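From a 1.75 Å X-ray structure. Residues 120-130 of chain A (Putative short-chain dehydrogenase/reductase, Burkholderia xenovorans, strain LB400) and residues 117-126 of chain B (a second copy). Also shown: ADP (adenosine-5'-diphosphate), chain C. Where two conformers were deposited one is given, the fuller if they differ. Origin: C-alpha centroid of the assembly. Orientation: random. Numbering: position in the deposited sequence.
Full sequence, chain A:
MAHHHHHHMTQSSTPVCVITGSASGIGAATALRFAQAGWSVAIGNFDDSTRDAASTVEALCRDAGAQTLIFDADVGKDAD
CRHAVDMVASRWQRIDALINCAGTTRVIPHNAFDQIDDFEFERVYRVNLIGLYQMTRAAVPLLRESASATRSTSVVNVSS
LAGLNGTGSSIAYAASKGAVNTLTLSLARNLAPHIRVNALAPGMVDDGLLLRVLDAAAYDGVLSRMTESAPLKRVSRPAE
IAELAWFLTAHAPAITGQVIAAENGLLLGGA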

ATOM      1  N   GLU A 120      23.239  17.574   1.992  1.00 19.41           N
ATOM      2  CA  GLU A 120      22.588  16.813   3.050  1.00 19.11           C
ATOM      3  C   GLU A 120      21.811  15.630   2.486  1.00 18.18           C
ATOM      4  O   GLU A 120      21.821  14.545   3.080  1.00 18.76           O
ATOM      5  CB  GLU A 120      21.684  17.733   3.872  1.00 18.71           C
ATOM      6  CG  GLU A 120      20.909  17.032   4.978  1.00 18.37           C
ATOM      7  CD  GLU A 120      21.791  16.499   6.097  1.00 22.37           C
ATOM      8  OE1 GLU A 120      23.015  16.829   6.149  1.00 22.26           O
ATOM      9  OE2 GLU A 120      21.251  15.735   6.931  1.00 22.04           O
ATOM     10  N   PHE A 121      21.174  15.800   1.322  1.00 15.96           N
ATOM     11  CA  PHE A 121      20.519  14.660   0.688  1.00 15.08           C
ATOM     12  C   PHE A 121      21.529  13.546   0.448  1.00 21.98           C
ATOM     13  O   PHE A 121      21.264  12.376   0.751  1.00 18.02           O
ATOM     14  CB  PHE A 121      19.864  15.062  -0.641  1.00 13.32           C
ATOM     15  CG  PHE A 121      18.487  15.680  -0.515  1.00 16.59           C
ATOM     16  CD1 PHE A 121      18.332  17.059  -0.453  1.00 16.32           C
ATOM     17  CD2 PHE A 121      17.349  14.884  -0.497  1.00 17.74           C
ATOM     18  CE1 PHE A 121      17.080  17.637  -0.366  1.00 19.45           C
ATOM     19  CE2 PHE A 121      16.079  15.458  -0.409  1.00 18.93           C
ATOM     20  CZ  PHE A 121      15.945  16.834  -0.339  1.00 15.73           C
ATOM     21  N   GLU A 122      22.710  13.902  -0.075  1.00 18.43           N
ATOM     22  CA  GLU A 122      23.736  12.889  -0.327  1.00 18.28           C
ATOM     23  C   GLU A 122      24.320  12.340   0.971  1.00 18.64           C
ATOM     24  O   GLU A 122      24.604  11.141   1.059  1.00 20.96           O
ATOM     25  CB  GLU A 122      24.860  13.448  -1.214  1.00 15.49           C
ATOM     26  CG  GLU A 122      24.399  13.804  -2.617  1.00 21.43           C
ATOM     27  CD  GLU A 122      25.524  13.812  -3.642  1.00 30.86           C
ATOM     28  OE1 GLU A 122      26.651  14.226  -3.292  1.00 22.88           O
ATOM     29  OE2 GLU A 122      25.273  13.403  -4.804  1.00 29.68           O
ATOM     30  N   ARG A 123      24.504  13.195   1.989  1.00 17.53           N
ATOM     31  CA  ARG A 123      25.108  12.729   3.234  1.00 18.51           C
ATOM     32  C   ARG A 123      24.251  11.654   3.874  1.00 21.51           C
ATOM     33  O   ARG A 123      24.758  10.627   4.343  1.00 20.56           O
ATOM     34  CB  ARG A 123      25.296  13.897   4.203  1.00 19.98           C
ATOM     35  CG  ARG A 123      26.116  13.549   5.458  1.00 20.18           C
ATOM     36  CD  ARG A 123      26.036  14.656   6.505  1.00 19.12           C
ATOM     37  NE  ARG A 123      24.697  14.709   7.089  1.00 19.68           N
ATOM     38  CZ  ARG A 123      24.281  13.920   8.076  1.00 24.85           C
ATOM     39  NH1 ARG A 123      25.109  13.022   8.607  1.00 22.00           N
ATOM     40  NH2 ARG A 123      23.035  14.030   8.538  1.00 20.04           N
ATOM     41  N   VAL A 124      22.940  11.867   3.886  1.00 18.31           N
ATOM     42  CA  VAL A 124      22.022  10.913   4.497  0.68 18.58           C
ATOM     43  C   VAL A 124      21.901   9.659   3.639  1.00 19.09           C
ATOM     44  O   VAL A 124      21.855   8.531   4.151  1.00 16.93           O
ATOM     45  CB  VAL A 124      20.657  11.594   4.709  0.68 21.43           C
ATOM     46  CG1 VAL A 124      19.628  10.603   5.170  0.68 17.08           C
ATOM     47  CG2 VAL A 124      20.792  12.740   5.705  0.68 17.17           C
ATOM     48  N   TYR A 125      21.835   9.839   2.316  1.00 18.14           N
ATOM     49  CA  TYR A 125      21.675   8.705   1.412  1.00 17.24           C
ATOM     50  C   TYR A 125      22.898   7.806   1.447  1.00 19.25           C
ATOM     51  O   TYR A 125      22.781   6.584   1.292  1.00 17.50           O
ATOM     52  CB  TYR A 125      21.439   9.218  -0.004  1.00 17.78           C
ATOM     53  CG  TYR A 125      20.834   8.247  -0.992  1.00 16.27           C
ATOM     54  CD1 TYR A 125      21.572   7.778  -2.073  1.00 15.72           C
ATOM     55  CD2 TYR A 125      19.507   7.842  -0.878  1.00 15.29           C
ATOM     56  CE1 TYR A 125      21.005   6.915  -3.016  1.00 17.87           C
ATOM     57  CE2 TYR A 125      18.941   6.991  -1.799  1.00 17.66           C
ATOM     58  CZ  TYR A 125      19.690   6.520  -2.865  1.00 17.96           C
ATOM     59  OH  TYR A 125      19.106   5.671  -3.805  1.00 16.95           O
ATOM     60  N   ARG A 126      24.072   8.404   1.661  1.00 17.84           N
ATOM     61  CA  ARG A 126      25.307   7.638   1.656  1.00 20.67           C
ATOM     62  C   ARG A 126      25.315   6.595   2.765  1.00 16.97           C
ATOM     63  O   ARG A 126      25.769   5.468   2.555  1.00 21.00           O
ATOM     64  CB  ARG A 126      26.485   8.605   1.776  1.00 20.43           C
ATOM     65  CG  ARG A 126      27.783   8.035   2.289  1.00 26.64           C
ATOM     66  CD  ARG A 126      28.548   7.241   1.236  1.00 25.22           C
ATOM     67  NE  ARG A 126      28.692   7.901  -0.067  1.00 22.97           N
ATOM     68  CZ  ARG A 126      29.304   7.322  -1.095  1.00 18.02           C
ATOM     69  NH1 ARG A 126      29.838   6.113  -0.931  1.00 18.68           N
ATOM     70  NH2 ARG A 126      29.394   7.932  -2.272  1.00 19.80           N
ATOM     71  N   VAL A 127      24.793   6.941   3.944  1.00 16.02           N
ATOM     72  CA  VAL A 127      24.740   5.976   5.040  1.00 15.25           C
ATOM     73  C   VAL A 127      23.504   5.100   4.926  1.00 19.81           C
ATOM     74  O   VAL A 127      23.574   3.870   5.042  1.00 17.94           O
ATOM     75  CB  VAL A 127      24.763   6.687   6.403  1.00 18.09           C
ATOM     76  CG1 VAL A 127      24.832   5.651   7.524  1.00 19.14           C
ATOM     77  CG2 VAL A 127      25.911   7.700   6.493  1.00 17.61           C
ATOM     78  N   ASN A 128      22.345   5.722   4.715  1.00 15.35           N
ATOM     79  CA  ASN A 128      21.096   5.005   4.915  1.00 15.06           C
ATOM     80  C   ASN A 128      20.792   4.058   3.770  1.00 22.61           C
ATOM     81  O   ASN A 128      20.157   3.016   3.986  1.00 19.51           O
ATOM     82  CB  ASN A 128      19.942   6.000   5.095  1.00 14.90           C
ATOM     83  CG  ASN A 128      20.071   6.814   6.359  1.00 18.21           C
ATOM     84  OD1 ASN A 128      21.028   6.662   7.118  1.00 23.02           O
ATOM     85  ND2 ASN A 128      19.108   7.693   6.596  1.00 17.52           N
ATOM     86  N   LEU A 129      21.230   4.388   2.556  1.00 16.50           N
ATOM     87  CA  LEU A 129      20.885   3.577   1.398  1.00 17.29           C
ATOM     88  C   LEU A 129      22.117   2.941   0.779  1.00 19.24           C
ATOM     89  O   LEU A 129      22.186   1.710   0.700  1.00 18.21           O
ATOM     90  CB  LEU A 129      20.113   4.419   0.362  1.00 15.18           C
ATOM     91  CG  LEU A 129      19.462   3.684  -0.818  1.00 14.86           C
ATOM     92  CD1 LEU A 129      20.493   3.207  -1.856  1.00 15.18           C
ATOM     93  CD2 LEU A 129      18.599   2.525  -0.319  1.00 16.46           C
ATOM     94  N   ILE A 130      23.087   3.742   0.324  1.00 14.87           N
ATOM     95  CA  ILE A 130      24.282   3.171  -0.287  1.00 17.81           C
ATOM     96  C   ILE A 130      25.014   2.295   0.720  1.00 19.09           C
ATOM     97  O   ILE A 130      25.399   1.161   0.414  1.00 18.51           O
ATOM     98  CB  ILE A 130      25.197   4.280  -0.835  1.00 14.08           C
ATOM     99  CG1 ILE A 130      24.465   5.034  -1.954  1.00 17.51           C
ATOM    100  CG2 ILE A 130      26.508   3.659  -1.324  1.00 16.29           C
ATOM    101  CD1 ILE A 130      25.201   6.227  -2.518  1.00 19.06           C
TER
HETATM  102  PB  ADP C 300      18.475   4.348  16.228  1.00 75.41           P
HETATM  103  O1B ADP C 300      18.993   4.031  14.778  1.00 78.40           O
HETATM  104  O2B ADP C 300      18.818   3.304  17.330  1.00 71.57           O
HETATM  105  O3B ADP C 300      17.056   4.987  16.348  1.00 84.00           O
HETATM  106  PA  ADP C 300      21.184   5.675  16.630  1.00 60.68           P
HETATM  107  O1A ADP C 300      21.757   7.058  15.978  1.00 54.81           O
HETATM  108  O2A ADP C 300      21.807   5.421  18.039  1.00 64.01           O
HETATM  109  O3A ADP C 300      19.606   5.748  16.503  1.00 75.39           O
HETATM  110  O5' ADP C 300      21.833   4.624  15.528  1.00 56.09           O
HETATM  111  C5' ADP C 300      22.611   5.070  14.406  1.00 32.72           C
HETATM  112  C4' ADP C 300      23.944   4.328  14.535  1.00 31.35           C
HETATM  113  O4' ADP C 300      24.640   4.292  13.227  1.00 23.89           O
HETATM  114  C3' ADP C 300      24.940   4.987  15.523  1.00 28.52           C
HETATM  115  O3' ADP C 300      25.716   4.033  16.192  1.00 36.78           O
HETATM  116  C2' ADP C 300      25.829   5.778  14.525  1.00 31.17           C
HETATM  117  O2' ADP C 300      27.077   6.001  15.184  1.00 38.43           O
HETATM  118  C1' ADP C 300      25.960   4.767  13.401  1.00 22.00           C
HETATM  119  N9  ADP C 300      26.441   5.400  12.156  1.00 22.36           N
HETATM  120  C8  ADP C 300      26.207   6.694  11.665  1.00 21.72           C
HETATM  121  N7  ADP C 300      26.824   6.877  10.522  1.00 21.69           N
HETATM  122  C5  ADP C 300      27.479   5.693  10.249  1.00 22.64           C
HETATM  123  C6  ADP C 300      28.285   5.295   9.197  1.00 18.53           C
HETATM  124  N6  ADP C 300      28.555   6.150   8.180  1.00 22.84           N
HETATM  125  N1  ADP C 300      28.794   4.058   9.200  1.00 18.56           N
HETATM  126  C2  ADP C 300      28.517   3.239  10.229  1.00 18.47           C
HETATM  127  N3  ADP C 300      27.764   3.540  11.271  1.00 23.66           N
HETATM  128  C4  ADP C 300      27.248   4.777  11.257  1.00 23.10           C
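Chain B (117-126) DDFEFERVYR

Chain B lies on chain A as a helix, 118-126, crossing helix 120-130 of chain A at 134°, so the two cross obliquely, their directions more opposed than aligned, with axes 11.2 Å apart at their closest. Asp B117 precedes the helix and caps it, its OD1 accepting from Glu B120 N at 3.1 Å. Asp B118 points toward the later part of the chain A stretch, at Arg A126 and Ile A130; its carboxylate forms a salt bridge with Arg A126, OD2 to NH1 2.9 Å and nearly linear, while its CB rests 3.6 Å from Ile A130 CG2. Phe B119 points away, and Glu B120 turns to its own helix, pairing through OE1 with Arg B123 NE at 2.9 Å. Phe B121 supplies a broad apolar surface: CD2 lies 3.7 Å from Leu A129 CD1, and CB 3.7 Å from Ile A130 CG1. Glu B122 leaves its helix sideways, but its side chain is long enough for the end to come nearer chain A, where OE2 takes a weak hydrogen bond from Arg A126 NH2 at 3.1 Å, within a salt bridge; its CG packs 3.6 Å from Ile A130 CD1. Tyr B125 stacks face to face on Tyr A125, centroids 3.5 Å apart, flat rings suiting so close an approach. A water links Tyr B125 OH (2.7 Å) to Phe A121 O (2.9 Å). Finally, Arg B126 NH2 meets Glu A122 OE2 at 3.1 Å, mirroring the earlier arginine-glutamate pair.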

ATOM      1  N   ASP B 117      27.957   0.322  -8.431  1.00 18.56           N
ATOM      2  CA  ASP B 117      28.764   0.884  -7.345  1.00 20.36           C
ATOM      3  C   ASP B 117      28.110   2.142  -6.796  1.00 19.64           C
ATOM      4  O   ASP B 117      27.106   2.630  -7.323  1.00 22.25           O
ATOM      5  CB  ASP B 117      30.204   1.183  -7.788  1.00 24.71           C
ATOM      6  CG  ASP B 117      30.272   2.083  -9.001  1.00 27.26           C
ATOM      7  OD1 ASP B 117      29.224   2.593  -9.451  1.00 24.23           O
ATOM      8  OD2 ASP B 117      31.389   2.286  -9.505  1.00 24.43           O
ATOM      9  N   ASP B 118      28.712   2.679  -5.728  1.00 20.03           N
ATOM     10  CA  ASP B 118      28.171   3.884  -5.108  1.00 18.43           C
ATOM     11  C   ASP B 118      28.110   5.042  -6.099  1.00 17.75           C
ATOM     12  O   ASP B 118      27.159   5.834  -6.072  1.00 18.44           O
ATOM     13  CB  ASP B 118      28.977   4.265  -3.857  1.00 18.82           C
ATOM     14  CG  ASP B 118      30.489   4.413  -4.098  1.00 27.62           C
ATOM     15  OD1 ASP B 118      31.028   3.991  -5.144  1.00 22.51           O
ATOM     16  OD2 ASP B 118      31.160   4.952  -3.185  1.00 24.56           O
ATOM     17  N   PHE B 119      29.095   5.134  -7.005  1.00 21.38           N
ATOM     18  CA  PHE B 119      29.075   6.177  -8.029  1.00 18.75           C
ATOM     19  C   PHE B 119      27.757   6.195  -8.788  1.00 20.73           C
ATOM     20  O   PHE B 119      27.187   7.265  -9.036  1.00 21.49           O
ATOM     21  CB  PHE B 119      30.227   5.982  -9.017  1.00 18.43           C
ATOM     22  CG  PHE B 119      31.575   6.323  -8.443  1.00 21.50           C
ATOM     23  CD1 PHE B 119      31.948   7.644  -8.267  1.00 26.73           C
ATOM     24  CD2 PHE B 119      32.449   5.322  -8.052  1.00 24.28           C
ATOM     25  CE1 PHE B 119      33.190   7.970  -7.730  1.00 31.54           C
ATOM     26  CE2 PHE B 119      33.701   5.640  -7.519  1.00 29.17           C
ATOM     27  CZ  PHE B 119      34.064   6.967  -7.357  1.00 29.73           C
ATOM     28  N   GLU B 120      27.267   5.017  -9.175  1.00 19.41           N
ATOM     29  CA  GLU B 120      26.047   4.941  -9.967  1.00 19.11           C
ATOM     30  C   GLU B 120      24.815   5.225  -9.118  1.00 18.18           C
ATOM     31  O   GLU B 120      23.887   5.900  -9.581  1.00 18.76           O
ATOM     32  CB  GLU B 120      25.952   3.574 -10.647  1.00 18.71           C
ATOM     33  CG  GLU B 120      24.685   3.362 -11.463  1.00 18.37           C
ATOM     34  CD  GLU B 120      24.597   4.251 -12.695  1.00 22.37           C
ATOM     35  OE1 GLU B 120      25.609   4.920 -13.064  1.00 22.26           O
ATOM     36  OE2 GLU B 120      23.497   4.281 -13.295  1.00 22.04           O
ATOM     37  N   PHE B 121      24.803   4.765  -7.861  1.00 15.96           N
ATOM     38  CA  PHE B 121      23.697   5.118  -6.977  1.00 15.08           C
ATOM     39  C   PHE B 121      23.582   6.631  -6.864  1.00 21.98           C
ATOM     40  O   PHE B 121      22.484   7.192  -6.973  1.00 18.02           O
ATOM     41  CB  PHE B 121      23.883   4.506  -5.581  1.00 13.32           C
ATOM     42  CG  PHE B 121      23.426   3.068  -5.447  1.00 16.59           C
ATOM     43  CD1 PHE B 121      24.325   2.021  -5.614  1.00 16.32           C
ATOM     44  CD2 PHE B 121      22.112   2.767  -5.115  1.00 17.74           C
ATOM     45  CE1 PHE B 121      23.928   0.705  -5.466  1.00 19.45           C
ATOM     46  CE2 PHE B 121      21.701   1.441  -4.965  1.00 18.93           C
ATOM     47  CZ  PHE B 121      22.608   0.410  -5.145  1.00 15.73           C
ATOM     48  N   GLU B 122      24.719   7.313  -6.671  1.00 18.43           N
ATOM     49  CA  GLU B 122      24.691   8.772  -6.561  1.00 18.28           C
ATOM     50  C   GLU B 122      24.359   9.434  -7.894  1.00 18.64           C
ATOM     51  O   GLU B 122      23.641  10.439  -7.921  1.00 20.96           O
ATOM     52  CB  GLU B 122      26.026   9.313  -6.023  1.00 15.49           C
ATOM     53  CG  GLU B 122      26.318   8.882  -4.597  1.00 21.43           C
ATOM     54  CD  GLU B 122      27.283   9.808  -3.868  1.00 30.86           C
ATOM     55  OE1 GLU B 122      28.225  10.320  -4.513  1.00 22.88           O
ATOM     56  OE2 GLU B 122      27.093  10.020  -2.644  1.00 29.68           O
ATOM     57  N   ARG B 123      24.866   8.888  -9.011  1.00 17.53           N
ATOM     58  CA  ARG B 123      24.621   9.514 -10.306  1.00 18.51           C
ATOM     59  C   ARG B 123      23.135   9.541 -10.614  1.00 21.51           C
ATOM     60  O   ARG B 123      22.597  10.554 -11.078  1.00 20.56           O
ATOM     61  CB  ARG B 123      25.371   8.766 -11.409  1.00 19.98           C
ATOM     62  CG  ARG B 123      25.347   9.470 -12.777  1.00 20.18           C
ATOM     63  CD  ARG B 123      25.863   8.559 -13.887  1.00 19.12           C
ATOM     64  NE  ARG B 123      24.911   7.480 -14.144  1.00 19.68           N
ATOM     65  CZ  ARG B 123      23.836   7.602 -14.920  1.00 24.85           C
ATOM     66  NH1 ARG B 123      23.583   8.758 -15.532  1.00 22.00           N
ATOM     67  NH2 ARG B 123      23.013   6.568 -15.088  1.00 20.04           N
ATOM     68  N   VAL B 124      22.451   8.436 -10.342  1.00 18.31           N
ATOM     69  CA  VAL B 124      21.023   8.340 -10.619  0.68 18.58           C
ATOM     70  C   VAL B 124      20.226   9.184  -9.631  1.00 19.09           C
ATOM     71  O   VAL B 124      19.250   9.855  -9.997  1.00 16.93           O
ATOM     72  CB  VAL B 124      20.600   6.861 -10.577  0.68 21.43           C
ATOM     73  CG1 VAL B 124      19.109   6.724 -10.679  0.68 17.08           C
ATOM     74  CG2 VAL B 124      21.294   6.085 -11.691  0.68 17.17           C
ATOM     75  N   TYR B 125      20.625   9.153  -8.354  1.00 18.14           N
ATOM     76  CA  TYR B 125      19.901   9.891  -7.326  1.00 17.24           C
ATOM     77  C   TYR B 125      20.016  11.389  -7.551  1.00 19.25           C
ATOM     78  O   TYR B 125      19.081  12.141  -7.246  1.00 17.50           O
ATOM     79  CB  TYR B 125      20.457   9.522  -5.954  1.00 17.78           C
ATOM     80  CG  TYR B 125      19.589   9.834  -4.757  1.00 16.27           C
ATOM     81  CD1 TYR B 125      19.968  10.802  -3.835  1.00 15.72           C
ATOM     82  CD2 TYR B 125      18.417   9.122  -4.516  1.00 15.29           C
ATOM     83  CE1 TYR B 125      19.193  11.066  -2.702  1.00 17.87           C
ATOM     84  CE2 TYR B 125      17.647   9.375  -3.404  1.00 17.66           C
ATOM     85  CZ  TYR B 125      18.028  10.351  -2.500  1.00 17.96           C
ATOM     86  OH  TYR B 125      17.252  10.592  -1.366  1.00 16.95           O
ATOM     87  N   ARG B 126      21.154  11.826  -8.094  1.00 17.84           N
ATOM     88  CA  ARG B 126      21.383  13.246  -8.297  1.00 20.67           C
ATOM     89  C   ARG B 126      20.365  13.838  -9.262  1.00 16.97           C
ATOM     90  O   ARG B 126      19.877  14.950  -9.047  1.00 21.00           O
ATOM     91  CB  ARG B 126      22.816  13.448  -8.788  1.00 20.43           C
ATOM     92  CG  ARG B 126      23.108  14.728  -9.527  1.00 26.64           C
ATOM     93  CD  ARG B 126      23.261  15.933  -8.605  1.00 25.22           C
ATOM     94  NE  ARG B 126      24.140  15.730  -7.447  1.00 22.97           N
ATOM     95  CZ  ARG B 126      24.346  16.675  -6.536  1.00 18.02           C
ATOM     96  NH1 ARG B 126      23.763  17.863  -6.693  1.00 18.68           N
ATOM     97  NH2 ARG B 126      25.125  16.454  -5.482  1.00 19.80           N
TER
HETATM   98  O   HOH W   1      20.085   5.620  -6.372  1.00 16.47           O
HETATM   99  O   HOH W   2      23.271  11.923  -5.491  1.00 22.27           O
HETATM  100  O   HOH W   3      24.889   9.619  -1.359  1.00 22.27           O
HETATM  101  O   HOH W   4      28.422  10.937  -0.769  1.00 33.65           O
HETATM  102  O   HOH W   5      18.438  11.612   0.893  1.00 16.47           O
HETATM  103  O   HOH W   6      26.357  13.565  -7.022  1.00 33.65           O